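Local coordinates for vacuolar protein sorting protein 36 (PDB 2CAY) that belongs to the yeast ESCRT-II complex, where its GLUE domain, built on a PH fold, links to a partner ESCRT complex and to membranes and probably binds membrane lipids, at residues 39-44 with 113-118; 48-53 with 62-67; 84-89 with 97-102; 32-37 with 54-59. All coordinates share one frame; numbering follows the deposited sequence.

Contacts 1 and 3 are buried and belong to one antiparallel sheet, in which strands 112-116 and 97-102 are neighbours. Both reach the same sulfate: contact 1 supplies hydroxyl and arginine donors, contact 3 an arginine. Contacts 2 and 4 are only partly buried and belong to the other sheet, where strands 53-58 and 61-66 are neighbours. Contact 4 is regular apart from one bulge, and its side chains are mostly apolar. Contact 2 joins a loop to a strand end, with one strong cross-bond, a tyrosine and two aspartates. Contacts 1 and 2 touch, with centres about 9 Å apart. The centres of contacts 2 and 3 are about 17 Å apart.

Contact 1 (39-44 with 113-118); sequences GLYHGK and QLSFRK. With SO4 (sulfate ion), chain C.
Tyr41 and Gln113 project from the same face of two antiparallel strands, and their side chains cross obliquely. CB of Tyr41 is 3.6 Å from CB of Gln113, and the ring and amide planes are 40° apart. Gln113 NE2 then passes the ring and gives a nearly straight bond to Gly43 O (2.8 Å, 172°), which lies in the amide plane. A water joins the same NE2 to Lys44 O. The phenol of Tyr41 donates to sulfate O1 (2.7 Å). That oxygen also takes Ser115 OG at 2.8 Å and Arg117 NH2 at 2.9 Å. On the other face Leu40 and Leu114 lie side by side, their CD2 atoms 3.7 Å apart. An alanine in place of Tyr41 would probably deprive O1 of a donor and open a gap beside the Gln113 amide. Strands 38-42 and 112-116 form part of one sheet of the PH fold. The sulfate probably came from the crystallisation liquor; this basic, hydroxyl-lined site could accept a lipid phosphate, though that is only an inference.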
loop_
_atom_site.group_PDB
_atom_site.type_symbol
_atom_site.label_atom_id
_atom_site.label_comp_id
_atom_site.label_asym_id
_atom_site.label_seq_id
_atom_site.Cartn_x
_atom_site.Cartn_y
_atom_site.Cartn_z
ATOM N N GLY A 39 3.894 19.302 5.445
ATOM C CA GLY A 39 4.684 19.013 6.641
ATOM C C GLY A 39 5.728 17.965 6.306
ATOM O O GLY A 39 5.561 17.172 5.343
ATOM N N LEU A 40 6.805 17.940 7.092
ATOM C CA LEU A 40 7.929 17.031 6.837
ATOM C C LEU A 40 7.963 15.900 7.835
ATOM O O LEU A 40 7.570 16.094 8.999
ATOM C CB LEU A 40 9.262 17.791 6.876
ATOM C CG LEU A 40 9.456 18.976 5.926
ATOM C CD1 LEU A 40 10.911 19.546 6.070
ATOM C CD2 LEU A 40 9.148 18.599 4.436
ATOM N N TYR A 41 8.404 14.734 7.368
ATOM C CA TYR A 41 8.692 13.564 8.204
ATOM C C TYR A 41 10.124 13.131 7.985
ATOM O O TYR A 41 10.672 13.219 6.868
ATOM C CB TYR A 41 7.788 12.380 7.828
ATOM C CG TYR A 41 6.406 12.497 8.385
ATOM C CD1 TYR A 41 5.995 11.654 9.442
ATOM C CD2 TYR A 41 5.484 13.431 7.863
ATOM C CE1 TYR A 41 4.708 11.753 9.974
ATOM C CE2 TYR A 41 4.189 13.528 8.394
ATOM C CZ TYR A 41 3.819 12.684 9.444
ATOM O OH TYR A 41 2.550 12.765 9.964
ATOM N N HIS A 42 10.747 12.680 9.059
ATOM C CA HIS A 42 12.016 12.001 8.918
ATOM C C HIS A 42 11.768 10.576 9.395
ATOM O O HIS A 42 11.476 10.359 10.577
ATOM C CB HIS A 42 13.132 12.653 9.729
ATOM C CG HIS A 42 14.479 12.072 9.408
ATOM N ND1 HIS A 42 15.042 12.154 8.143
ATOM C CD2 HIS A 42 15.335 11.332 10.155
ATOM C CE1 HIS A 42 16.194 11.507 8.136
ATOM N NE2 HIS A 42 16.393 10.997 9.342
ATOM N N GLY A 43 11.883 9.620 8.476
ATOM C CA GLY A 43 11.356 8.272 8.686
ATOM C C GLY A 43 9.875 8.350 8.995
ATOM O O GLY A 43 9.136 9.104 8.347
ATOM N N LYS A 44 9.434 7.595 10.010
ATOM C CA LYS A 44 8.027 7.597 10.403
ATOM C C LYS A 44 7.615 8.793 11.281
ATOM O O LYS A 44 6.442 8.959 11.537
ATOM C CB LYS A 44 7.645 6.287 11.116
ATOM C CG LYS A 44 8.083 5.039 10.377
ATOM C CD LYS A 44 7.726 3.804 11.150
ATOM C CE LYS A 44 8.088 2.562 10.366
ATOM N NZ LYS A 44 7.702 1.357 11.122
ATOM N N GLN A 113 9.501 11.947 4.246
ATOM C CA GLN A 113 8.154 12.076 3.641
ATOM C C GLN A 113 7.746 13.529 3.573
ATOM O O GLN A 113 8.027 14.311 4.489
ATOM C CB GLN A 113 7.080 11.336 4.425
ATOM C CG GLN A 113 7.515 9.987 5.044
ATOM C CD GLN A 113 6.370 9.351 5.808
ATOM O OE1 GLN A 113 5.252 9.253 5.278
ATOM N NE2 GLN A 113 6.624 8.948 7.070
ATOM N N LEU A 114 7.004 13.855 2.521
ATOM C CA LEU A 114 6.300 15.118 2.408
ATOM C C LEU A 114 4.819 14.814 2.655
ATOM O O LEU A 114 4.253 13.905 2.009
ATOM C CB LEU A 114 6.474 15.668 0.986
ATOM C CG LEU A 114 7.923 15.732 0.496
ATOM C CD1 LEU A 114 7.938 16.359 -0.941
ATOM C CD2 LEU A 114 8.808 16.537 1.438
ATOM N N SER A 115 4.183 15.547 3.556
ATOM C CA SER A 115 2.799 15.255 3.852
ATOM C C SER A 115 1.903 16.400 3.387
ATOM O O SER A 115 2.102 17.562 3.791
ATOM C CB SER A 115 2.627 14.928 5.351
ATOM O OG SER A 115 1.273 14.570 5.617
ATOM N N PHE A 116 0.922 16.087 2.537
ATOM C CA PHE A 116 0.124 17.144 1.875
ATOM C C PHE A 116 -1.211 17.450 2.555
ATOM O O PHE A 116 -2.180 16.723 2.357
ATOM C CB PHE A 116 -0.111 16.835 0.389
ATOM C CG PHE A 116 1.156 16.668 -0.412
ATOM C CD1 PHE A 116 1.716 17.765 -1.086
ATOM C CD2 PHE A 116 1.787 15.442 -0.482
ATOM C CE1 PHE A 116 2.902 17.637 -1.826
ATOM C CE2 PHE A 116 2.975 15.287 -1.247
ATOM C CZ PHE A 116 3.527 16.400 -1.904
ATOM N N ARG A 117 -1.296 18.559 3.288
ATOM C CA ARG A 117 -2.495 18.813 4.117
ATOM C C ARG A 117 -3.622 19.568 3.407
ATOM O O ARG A 117 -4.755 19.589 3.893
ATOM C CB ARG A 117 -2.146 19.531 5.430
ATOM C CG ARG A 117 -1.653 18.611 6.544
ATOM C CD ARG A 117 -0.327 17.956 6.180
ATOM N NE ARG A 117 0.204 17.128 7.270
ATOM C CZ ARG A 117 1.092 17.524 8.189
ATOM N NH1 ARG A 117 1.524 18.773 8.220
ATOM N NH2 ARG A 117 1.528 16.661 9.101
ATOM N N LYS A 118 -3.329 20.188 2.288
ATOM C CA LYS A 118 -4.338 20.996 1.599
ATOM C C LYS A 118 -4.457 20.671 0.116
ATOM O O LYS A 118 -5.106 21.406 -0.628
ATOM C CB LYS A 118 -4.048 22.508 1.764
ATOM C CG LYS A 118 -4.335 23.082 3.169
ATOM C CD LYS A 118 -5.713 22.768 3.733
ATOM C CE LYS A 118 -5.880 23.438 5.126
ATOM N NZ LYS A 118 -6.886 22.723 6.006
HETATM S S SO4 C . -0.578 13.566 8.370
HETATM O O1 SO4 C . 0.812 13.979 8.311
HETATM O O2 SO4 C . -1.465 14.686 8.056
HETATM O O3 SO4 C . -0.837 13.140 9.756
HETATM O O4 SO4 C . -0.892 12.530 7.422
HETATM O O HOH W 1 4.545 8.104 9.017
#

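Contact 2 (48-53 with 62-67); sequences LQRQRG and IIYIDD
Tyr64 CG stands anti to the backbone N (chi1 169°), and the ring lies between Arg50 and Gly53 of loop 48-53. Arg50 turns at its second torsion (chi2 -72°), which places CD 3.8 Å from Tyr64 CE2. The two side chains cross at about a right angle, yet the guanidinium and ring planes are only 11° apart. On the other side of the ring Gly53 CA is 3.5 Å from Tyr64 CE1. Gly53 CA is also close to Ile65 O, at 3.1 Å. The Tyr64 hydroxyl donates to Asp66 OD1 (2.8 Å), on the anti lone pair of that oxygen. It also receives a weak bond from Arg52 N. The firm cross-bond is Asp67 N to Arg52 O (2.9 Å). The carboxylate of Asp67 lies against the aliphatic part of Arg52. Asp67 OD2 is 3.1 Å from Arg52 CG, while Arg52 NE stays 5.1 Å from it. Gly53 and Asp66 form a non-hydrogen-bonded pair at the open end of the hairpin of strands 53-58 and 61-66. Tyr64 also packs on Ile55 of strand 53-58 and Leu40 of strand 38-42. Arg50 and Asp66 both touch Asn73 of helix 70-73.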
loop_
_atom_site.group_PDB
_atom_site.type_symbol
_atom_site.label_atom_id
_atom_site.label_comp_id
_atom_site.label_asym_id
_atom_site.label_seq_id
_atom_site.Cartn_x
_atom_site.Cartn_y
_atom_site.Cartn_z
ATOM N N LEU A 48 9.397 18.086 14.027
ATOM C CA LEU A 48 8.744 19.089 14.873
ATOM C C LEU A 48 9.121 20.478 14.393
ATOM O O LEU A 48 10.278 20.726 14.024
ATOM C CB LEU A 48 9.141 18.879 16.345
ATOM C CG LEU A 48 8.878 17.485 16.927
ATOM C CD1 LEU A 48 9.186 17.494 18.410
ATOM C CD2 LEU A 48 7.422 16.991 16.663
ATOM N N GLN A 49 8.139 21.375 14.338
ATOM C CA GLN A 49 8.408 22.747 13.882
ATOM C C GLN A 49 8.678 22.880 12.371
ATOM O O GLN A 49 9.077 23.948 11.881
ATOM C CB GLN A 49 9.551 23.379 14.704
ATOM C CG GLN A 49 9.279 23.389 16.214
ATOM C CD GLN A 49 7.895 23.911 16.549
ATOM O OE1 GLN A 49 7.498 24.992 16.098
ATOM N NE2 GLN A 49 7.147 23.144 17.339
ATOM N N ARG A 50 8.471 21.796 11.619
ATOM C CA ARG A 50 8.526 21.895 10.161
ATOM C C ARG A 50 7.261 21.250 9.607
ATOM O O ARG A 50 7.323 20.428 8.706
ATOM C CB ARG A 50 9.755 21.194 9.582
ATOM C CG ARG A 50 11.155 21.628 10.152
ATOM C CD ARG A 50 11.551 22.979 9.695
ATOM N NE ARG A 50 12.796 23.422 10.336
ATOM C CZ ARG A 50 12.882 23.912 11.581
ATOM N NH1 ARG A 50 11.798 24.043 12.352
ATOM N NH2 ARG A 50 14.067 24.296 12.059
ATOM N N GLN A 51 6.131 21.644 10.168
ATOM C CA GLN A 51 4.844 21.043 9.879
ATOM C C GLN A 51 3.903 21.842 8.959
ATOM O O GLN A 51 2.842 21.334 8.574
ATOM C CB GLN A 51 4.153 20.666 11.194
ATOM C CG GLN A 51 4.808 19.444 11.860
ATOM C CD GLN A 51 4.918 18.230 10.892
ATOM O OE1 GLN A 51 6.001 17.763 10.599
ATOM N NE2 GLN A 51 3.790 17.748 10.415
ATOM N N ARG A 52 4.291 23.065 8.589
ATOM C CA ARG A 52 3.478 23.874 7.674
ATOM C C ARG A 52 4.369 24.828 6.889
ATOM O O ARG A 52 4.877 25.844 7.414
ATOM C CB ARG A 52 2.368 24.621 8.413
ATOM C CG ARG A 52 1.352 25.317 7.504
ATOM C CD ARG A 52 0.269 26.022 8.338
ATOM N NE ARG A 52 -0.431 25.059 9.207
ATOM C CZ ARG A 52 -0.207 24.897 10.514
ATOM N NH1 ARG A 52 0.693 25.656 11.149
ATOM N NH2 ARG A 52 -0.899 23.975 11.192
ATOM N N GLY A 53 4.561 24.470 5.627
ATOM C CA GLY A 53 5.403 25.202 4.710
ATOM C C GLY A 53 4.969 25.002 3.271
ATOM O O GLY A 53 4.103 24.146 2.963
ATOM N N ILE A 62 14.518 19.617 -3.836
ATOM C CA ILE A 62 13.231 19.839 -3.198
ATOM C C ILE A 62 13.488 20.775 -2.031
ATOM O O ILE A 62 14.401 20.541 -1.217
ATOM C CB ILE A 62 12.590 18.498 -2.692
ATOM C CG1 ILE A 62 12.161 17.629 -3.883
ATOM C CG2 ILE A 62 11.409 18.802 -1.755
ATOM C CD1 ILE A 62 12.108 16.054 -3.577
ATOM N N ILE A 63 12.692 21.828 -1.935
ATOM C CA ILE A 63 12.914 22.863 -0.949
ATOM C C ILE A 63 11.691 23.090 -0.104
ATOM O O ILE A 63 10.603 23.297 -0.614
ATOM C CB ILE A 63 13.327 24.189 -1.628
ATOM C CG1 ILE A 63 14.687 24.035 -2.358
ATOM C CG2 ILE A 63 13.321 25.367 -0.589
ATOM C CD1 ILE A 63 14.977 25.204 -3.325
ATOM N N TYR A 64 11.864 23.045 1.207
ATOM C CA TYR A 64 10.782 23.357 2.139
ATOM C C TYR A 64 10.946 24.774 2.673
ATOM O O TYR A 64 11.984 25.076 3.287
ATOM C CB TYR A 64 10.767 22.326 3.282
ATOM C CG TYR A 64 9.875 22.693 4.446
ATOM C CD1 TYR A 64 8.519 22.291 4.486
ATOM C CD2 TYR A 64 10.373 23.460 5.505
ATOM C CE1 TYR A 64 7.704 22.655 5.547
ATOM C CE2 TYR A 64 9.560 23.827 6.569
ATOM C CZ TYR A 64 8.235 23.416 6.576
ATOM O OH TYR A 64 7.443 23.780 7.626
ATOM N N ILE A 65 9.927 25.618 2.458
ATOM C CA ILE A 65 9.919 27.011 2.974
ATOM C C ILE A 65 8.935 27.124 4.139
ATOM O O ILE A 65 7.700 27.079 3.941
ATOM C CB ILE A 65 9.560 28.071 1.872
ATOM C CG1 ILE A 65 10.488 27.966 0.651
ATOM C CG2 ILE A 65 9.544 29.492 2.470
ATOM C CD1 ILE A 65 12.004 28.091 0.960
ATOM N N ASP A 66 9.474 27.253 5.350
ATOM C CA ASP A 66 8.652 27.335 6.548
ATOM C C ASP A 66 7.680 28.519 6.535
ATOM O O ASP A 66 8.080 29.640 6.226
ATOM C CB ASP A 66 9.547 27.364 7.801
ATOM C CG ASP A 66 8.769 27.078 9.059
ATOM O OD1 ASP A 66 8.153 25.976 9.160
ATOM O OD2 ASP A 66 8.736 27.978 9.934
ATOM N N ASP A 67 6.406 28.287 6.852
ATOM C CA ASP A 67 5.433 29.375 6.832
ATOM C C ASP A 67 5.747 30.405 7.927
ATOM O O ASP A 67 5.726 31.601 7.656
ATOM C CB ASP A 67 4.000 28.872 7.000
ATOM C CG ASP A 67 3.391 28.329 5.690
ATOM O OD1 ASP A 67 3.993 28.456 4.585
ATOM O OD2 ASP A 67 2.272 27.781 5.774
HETATM O O HOH W 2 8.891 26.780 12.178
HETATM O O HOH W 3 5.966 24.789 10.662
#

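Contact 3 (84-89 with 97-102); sequences YVNYSS and RLILFF. With SO4 (sulfate ion), chain C.
Ile99 N donates to Asn86 O over 2.8 Å, close to straight at 172°. The same oxygen has Ile99 CG1 and Leu98 CD1 packed beside it. This is the middle of a beta hairpin of the PH fold, made by strands 82-88 and 97-102. Ser88 and Arg97 form another hydrogen-bonded pair, with Ser88 N to Arg97 O at 2.8 Å. At the far end Tyr84 and Phe101 pair less evenly. Phe101 N to Tyr84 O is short, while Tyr84 N to Phe101 O is weak at 3.4 Å. Val85 and Leu100 lie side by side on one face, with Val85 CG1 3.5 Å from Leu100 CD2. Leu98 CD1 also approaches Val85 CB (4.1 Å), and helix 122-137 covers this side. On the other face Tyr84 CB meets Phe101 CD2. There the Tyr84 hydroxyl bonds to Glu110 O of the third subunit, and Leu92 of the second subunit packs on Ile99. NH1 of Arg97 bonds to Gln113 OE1. Both Arg97 NE (3.3 Å) and NH2 (3.1 Å) donate to sulfate O4, which lies at the guanidinium edge.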
loop_
_atom_site.group_PDB
_atom_site.type_symbol
_atom_site.label_atom_id
_atom_site.label_comp_id
_atom_site.label_asym_id
_atom_site.label_seq_id
_atom_site.Cartn_x
_atom_site.Cartn_y
_atom_site.Cartn_z
ATOM N N TYR A 84 14.646 6.884 -5.304
ATOM C CA TYR A 84 13.238 6.717 -5.700
ATOM C C TYR A 84 12.360 7.701 -4.960
ATOM O O TYR A 84 12.703 8.173 -3.889
ATOM C CB TYR A 84 12.685 5.307 -5.347
ATOM C CG TYR A 84 13.506 4.119 -5.787
ATOM C CD1 TYR A 84 13.157 3.414 -6.946
ATOM C CD2 TYR A 84 14.614 3.679 -5.044
ATOM C CE1 TYR A 84 13.902 2.301 -7.388
ATOM C CE2 TYR A 84 15.379 2.566 -5.472
ATOM C CZ TYR A 84 15.000 1.875 -6.635
ATOM O OH TYR A 84 15.712 0.778 -7.045
ATOM N N VAL A 85 11.190 7.976 -5.534
ATOM C CA VAL A 85 10.110 8.618 -4.812
ATOM C C VAL A 85 8.870 7.744 -5.020
ATOM O O VAL A 85 8.709 7.124 -6.082
ATOM C CB VAL A 85 9.890 10.117 -5.217
ATOM C CG1 VAL A 85 11.184 10.876 -5.209
ATOM C CG2 VAL A 85 9.265 10.219 -6.594
ATOM N N ASN A 86 8.022 7.659 -4.000
ATOM C CA ASN A 86 6.806 6.843 -4.041
ATOM C C ASN A 86 5.646 7.608 -3.416
ATOM O O ASN A 86 5.743 8.047 -2.292
ATOM C CB ASN A 86 6.992 5.508 -3.291
ATOM C CG ASN A 86 5.663 4.741 -3.081
ATOM O OD1 ASN A 86 4.970 4.323 -4.042
ATOM N ND2 ASN A 86 5.297 4.556 -1.809
ATOM N N TYR A 87 4.551 7.751 -4.164
ATOM C CA TYR A 87 3.315 8.361 -3.676
ATOM C C TYR A 87 2.460 7.377 -2.892
ATOM O O TYR A 87 2.202 6.266 -3.368
ATOM C CB TYR A 87 2.505 8.869 -4.871
ATOM C CG TYR A 87 1.193 9.545 -4.497
ATOM C CD1 TYR A 87 1.174 10.866 -4.026
ATOM C CD2 TYR A 87 -0.025 8.867 -4.606
ATOM C CE1 TYR A 87 -0.026 11.500 -3.675
ATOM C CE2 TYR A 87 -1.249 9.511 -4.266
ATOM C CZ TYR A 87 -1.224 10.825 -3.798
ATOM O OH TYR A 87 -2.388 11.480 -3.468
ATOM N N SER A 88 1.952 7.810 -1.740
ATOM C CA SER A 88 1.061 6.986 -0.895
ATOM C C SER A 88 -0.215 7.801 -0.634
ATOM O O SER A 88 -0.148 8.958 -0.212
ATOM C CB SER A 88 1.798 6.605 0.393
ATOM O OG SER A 88 0.983 5.838 1.259
ATOM N N SER A 89 -1.388 7.232 -0.936
ATOM C CA SER A 89 -2.594 8.054 -1.160
ATOM C C SER A 89 -3.449 8.448 0.034
ATOM O O SER A 89 -4.513 9.059 -0.148
ATOM C CB SER A 89 -3.503 7.356 -2.165
ATOM O OG SER A 89 -3.736 6.029 -1.719
ATOM N N ARG A 97 1.030 11.183 1.118
ATOM C CA ARG A 97 2.459 11.333 1.433
ATOM C C ARG A 97 3.266 11.080 0.183
ATOM O O ARG A 97 2.961 10.169 -0.626
ATOM C CB ARG A 97 2.893 10.293 2.471
ATOM C CG ARG A 97 2.055 10.228 3.755
ATOM C CD ARG A 97 2.455 11.285 4.734
ATOM N NE ARG A 97 1.697 11.148 6.005
ATOM C CZ ARG A 97 2.060 10.429 7.066
ATOM N NH1 ARG A 97 3.189 9.726 7.069
ATOM N NH2 ARG A 97 1.240 10.380 8.141
ATOM N N LEU A 98 4.325 11.860 0.023
ATOM C CA LEU A 98 5.357 11.499 -0.944
ATOM C C LEU A 98 6.615 11.024 -0.184
ATOM O O LEU A 98 7.184 11.773 0.599
ATOM C CB LEU A 98 5.659 12.650 -1.911
ATOM C CG LEU A 98 6.715 12.336 -3.000
ATOM C CD1 LEU A 98 6.173 11.288 -3.996
ATOM C CD2 LEU A 98 7.150 13.601 -3.748
ATOM N N ILE A 99 7.000 9.771 -0.406
ATOM C CA ILE A 99 8.130 9.117 0.313
ATOM C C ILE A 99 9.395 9.220 -0.536
ATOM O O ILE A 99 9.389 8.837 -1.709
ATOM C CB ILE A 99 7.834 7.597 0.557
ATOM C CG1 ILE A 99 6.408 7.347 1.053
ATOM C CG2 ILE A 99 8.933 6.905 1.418
ATOM C CD1 ILE A 99 5.972 8.236 2.115
ATOM N N LEU A 100 10.442 9.793 0.039
ATOM C CA LEU A 100 11.739 9.948 -0.657
ATOM C C LEU A 100 12.743 8.926 -0.119
ATOM O O LEU A 100 13.048 8.933 1.086
ATOM C CB LEU A 100 12.284 11.371 -0.445
ATOM C CG LEU A 100 11.252 12.484 -0.655
ATOM C CD1 LEU A 100 11.890 13.884 -0.385
ATOM C CD2 LEU A 100 10.674 12.404 -2.052
ATOM N N PHE A 101 13.278 8.109 -1.034
ATOM C CA PHE A 101 14.325 7.117 -0.736
ATOM C C PHE A 101 15.696 7.623 -1.160
ATOM O O PHE A 101 15.863 8.056 -2.320
ATOM C CB PHE A 101 14.028 5.832 -1.494
ATOM C CG PHE A 101 12.965 4.989 -0.874
ATOM C CD1 PHE A 101 12.528 5.229 0.424
ATOM C CD2 PHE A 101 12.509 3.857 -1.535
ATOM C CE1 PHE A 101 11.590 4.414 1.005
ATOM C CE2 PHE A 101 11.563 3.028 -0.943
ATOM C CZ PHE A 101 11.111 3.324 0.327
ATOM N N PHE A 102 16.655 7.588 -0.223
ATOM C CA PHE A 102 18.036 8.039 -0.482
ATOM C C PHE A 102 18.874 6.961 -1.150
ATOM O O PHE A 102 18.622 5.777 -0.973
ATOM C CB PHE A 102 18.746 8.438 0.810
ATOM C CG PHE A 102 18.112 9.588 1.523
ATOM C CD1 PHE A 102 18.092 10.850 0.939
ATOM C CD2 PHE A 102 17.560 9.408 2.782
ATOM C CE1 PHE A 102 17.497 11.930 1.593
ATOM C CE2 PHE A 102 16.962 10.477 3.463
ATOM C CZ PHE A 102 16.922 11.734 2.862
HETATM S S SO4 C . -0.578 13.566 8.370
HETATM O O1 SO4 C . 0.812 13.979 8.311
HETATM O O2 SO4 C . -1.465 14.686 8.056
HETATM O O3 SO4 C . -0.837 13.140 9.756
HETATM O O4 SO4 C . -0.892 12.530 7.422
#

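Contact 4 (32-37 with 54-59); sequences IFIDQS and RIFLTS
Strands 32-35 and 54-58 run antiparallel, 171° between their directions, and the pairing opens with a classic beta bulge. Ile32 N and Phe33 N both donate to Leu57 O, the first at 2.8 Å and the second at 3.3 Å. Regular bonding follows through Leu57 N to Phe33 O and the reciprocal pair Asp35 and Ile55. Ile34 and Phe56 lie side by side on one face. Ile34 CG1 makes a CH-pi contact over the ring, 4.1 Å from its centre, and CD1 is 3.6 Å from Phe56 CE2. CG1 sits anti to the carbonyl carbon (chi1 -52°), which carries it over the ring. Phe56 CZ lies 3.7 Å above the middle of the Arg54 guanidinium plane. An alanine in place of Ile34 would probably leave the Phe56 face under CG1 without its aliphatic cover and open a gap there. On the other face Ile55 CG2 touches Asp35 CB (3.8 Å). Near the bulge Ile32 CG2 meets Leu57 CD2 at 4.0 Å. Phe33, Ile55 and Leu57 pack on helix 122-137, the C-terminal helix of the PH fold. Strand 53-58 lies between 31-35 and 61-66, and after a corner at Gln36 and Ser37 the chain enters the other sheet.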
loop_
_atom_site.group_PDB
_atom_site.type_symbol
_atom_site.label_atom_id
_atom_site.label_comp_id
_atom_site.label_asym_id
_atom_site.label_seq_id
_atom_site.Cartn_x
_atom_site.Cartn_y
_atom_site.Cartn_z
ATOM N N ILE A 32 10.045 24.448 -10.812
ATOM C CA ILE A 32 9.206 23.608 -11.667
ATOM C C ILE A 32 7.810 23.537 -11.083
ATOM O O ILE A 32 6.830 23.668 -11.803
ATOM C CB ILE A 32 9.809 22.197 -11.821
ATOM C CG1 ILE A 32 11.162 22.279 -12.523
ATOM C CG2 ILE A 32 8.834 21.239 -12.568
ATOM C CD1 ILE A 32 11.912 20.955 -12.495
ATOM N N PHE A 33 7.695 23.343 -9.768
ATOM C CA PHE A 33 6.368 23.210 -9.206
ATOM C C PHE A 33 6.353 23.621 -7.751
ATOM O O PHE A 33 7.373 23.536 -7.082
ATOM C CB PHE A 33 5.848 21.763 -9.362
ATOM C CG PHE A 33 4.357 21.678 -9.464
ATOM C CD1 PHE A 33 3.721 21.926 -10.688
ATOM C CD2 PHE A 33 3.574 21.394 -8.348
ATOM C CE1 PHE A 33 2.304 21.884 -10.789
ATOM C CE2 PHE A 33 2.168 21.340 -8.451
ATOM C CZ PHE A 33 1.548 21.590 -9.675
ATOM N N ILE A 34 5.207 24.071 -7.268
ATOM C CA ILE A 34 5.075 24.456 -5.858
ATOM C C ILE A 34 3.752 23.910 -5.278
ATOM O O ILE A 34 2.733 23.852 -5.987
ATOM C CB ILE A 34 5.111 25.997 -5.710
ATOM C CG1 ILE A 34 6.339 26.597 -6.428
ATOM C CG2 ILE A 34 5.046 26.425 -4.208
ATOM C CD1 ILE A 34 6.236 28.119 -6.694
ATOM N N ASP A 35 3.752 23.509 -4.006
ATOM C CA ASP A 35 2.489 23.202 -3.312
ATOM C C ASP A 35 2.572 23.816 -1.917
ATOM O O ASP A 35 3.650 24.176 -1.462
ATOM C CB ASP A 35 2.275 21.688 -3.238
ATOM C CG ASP A 35 0.775 21.257 -3.289
ATOM O OD1 ASP A 35 0.557 20.070 -3.600
ATOM O OD2 ASP A 35 -0.175 22.041 -2.983
ATOM N N GLN A 36 1.434 23.923 -1.262
ATOM C CA GLN A 36 1.246 24.663 -0.010
ATOM C C GLN A 36 0.825 23.703 1.098
ATOM O O GLN A 36 0.278 22.608 0.818
ATOM C CB GLN A 36 0.134 25.714 -0.179
ATOM C CG GLN A 36 0.501 26.937 -1.024
ATOM C CD GLN A 36 0.423 26.660 -2.501
ATOM O OE1 GLN A 36 -0.348 25.791 -2.949
ATOM N NE2 GLN A 36 1.221 27.392 -3.281
ATOM N N SER A 37 1.058 24.133 2.342
ATOM C CA SER A 37 0.617 23.431 3.560
ATOM C C SER A 37 1.162 21.995 3.642
ATOM O O SER A 37 0.410 21.040 3.888
ATOM C CB SER A 37 -0.907 23.397 3.651
ATOM O OG SER A 37 -1.481 24.693 3.631
ATOM N N ARG A 54 5.527 25.814 2.394
ATOM C CA ARG A 54 5.377 25.593 0.967
ATOM C C ARG A 54 6.504 24.667 0.530
ATOM O O ARG A 54 7.623 24.703 1.083
ATOM C CB ARG A 54 5.461 26.913 0.192
ATOM C CG ARG A 54 4.212 27.751 0.317
ATOM C CD ARG A 54 4.240 28.859 -0.718
ATOM N NE ARG A 54 5.332 29.765 -0.398
ATOM C CZ ARG A 54 5.765 30.744 -1.188
ATOM N NH1 ARG A 54 5.200 30.955 -2.384
ATOM N NH2 ARG A 54 6.774 31.504 -0.771
ATOM N N ILE A 55 6.207 23.820 -0.448
ATOM C CA ILE A 55 7.203 22.919 -0.968
ATOM C C ILE A 55 7.474 23.322 -2.418
ATOM O O ILE A 55 6.529 23.577 -3.176
ATOM C CB ILE A 55 6.780 21.399 -0.770
ATOM C CG1 ILE A 55 7.986 20.458 -0.856
ATOM C CG2 ILE A 55 5.683 20.976 -1.750
ATOM C CD1 ILE A 55 8.865 20.460 0.421
ATOM N N PHE A 56 8.755 23.447 -2.773
ATOM C CA PHE A 56 9.174 23.836 -4.131
ATOM C C PHE A 56 9.968 22.697 -4.731
ATOM O O PHE A 56 10.894 22.168 -4.084
ATOM C CB PHE A 56 10.138 25.046 -4.122
ATOM C CG PHE A 56 9.516 26.357 -3.767
ATOM C CD1 PHE A 56 8.993 26.586 -2.494
ATOM C CD2 PHE A 56 9.488 27.390 -4.692
ATOM C CE1 PHE A 56 8.425 27.840 -2.153
ATOM C CE2 PHE A 56 8.922 28.643 -4.364
ATOM C CZ PHE A 56 8.400 28.862 -3.098
ATOM N N LEU A 57 9.660 22.347 -5.966
ATOM C CA LEU A 57 10.501 21.468 -6.731
ATOM C C LEU A 57 11.276 22.326 -7.726
ATOM O O LEU A 57 10.672 23.130 -8.481
ATOM C CB LEU A 57 9.664 20.420 -7.496
ATOM C CG LEU A 57 10.472 19.534 -8.474
ATOM C CD1 LEU A 57 11.250 18.476 -7.657
ATOM C CD2 LEU A 57 9.465 18.826 -9.404
ATOM N N THR A 58 12.593 22.141 -7.752
ATOM C CA THR A 58 13.417 22.766 -8.771
ATOM C C THR A 58 14.063 21.675 -9.585
ATOM O O THR A 58 13.974 20.469 -9.264
ATOM C CB THR A 58 14.527 23.721 -8.190
ATOM O OG1 THR A 58 15.605 22.936 -7.678
ATOM C CG2 THR A 58 14.010 24.679 -7.106
ATOM N N SER A 59 14.732 22.099 -10.652
ATOM C CA SER A 59 15.572 21.257 -11.451
ATOM C C SER A 59 16.658 20.485 -10.641
ATOM O O SER A 59 17.141 19.476 -11.104
ATOM C CB SER A 59 16.265 22.109 -12.566
ATOM O OG SER A 59 16.789 23.347 -12.070
#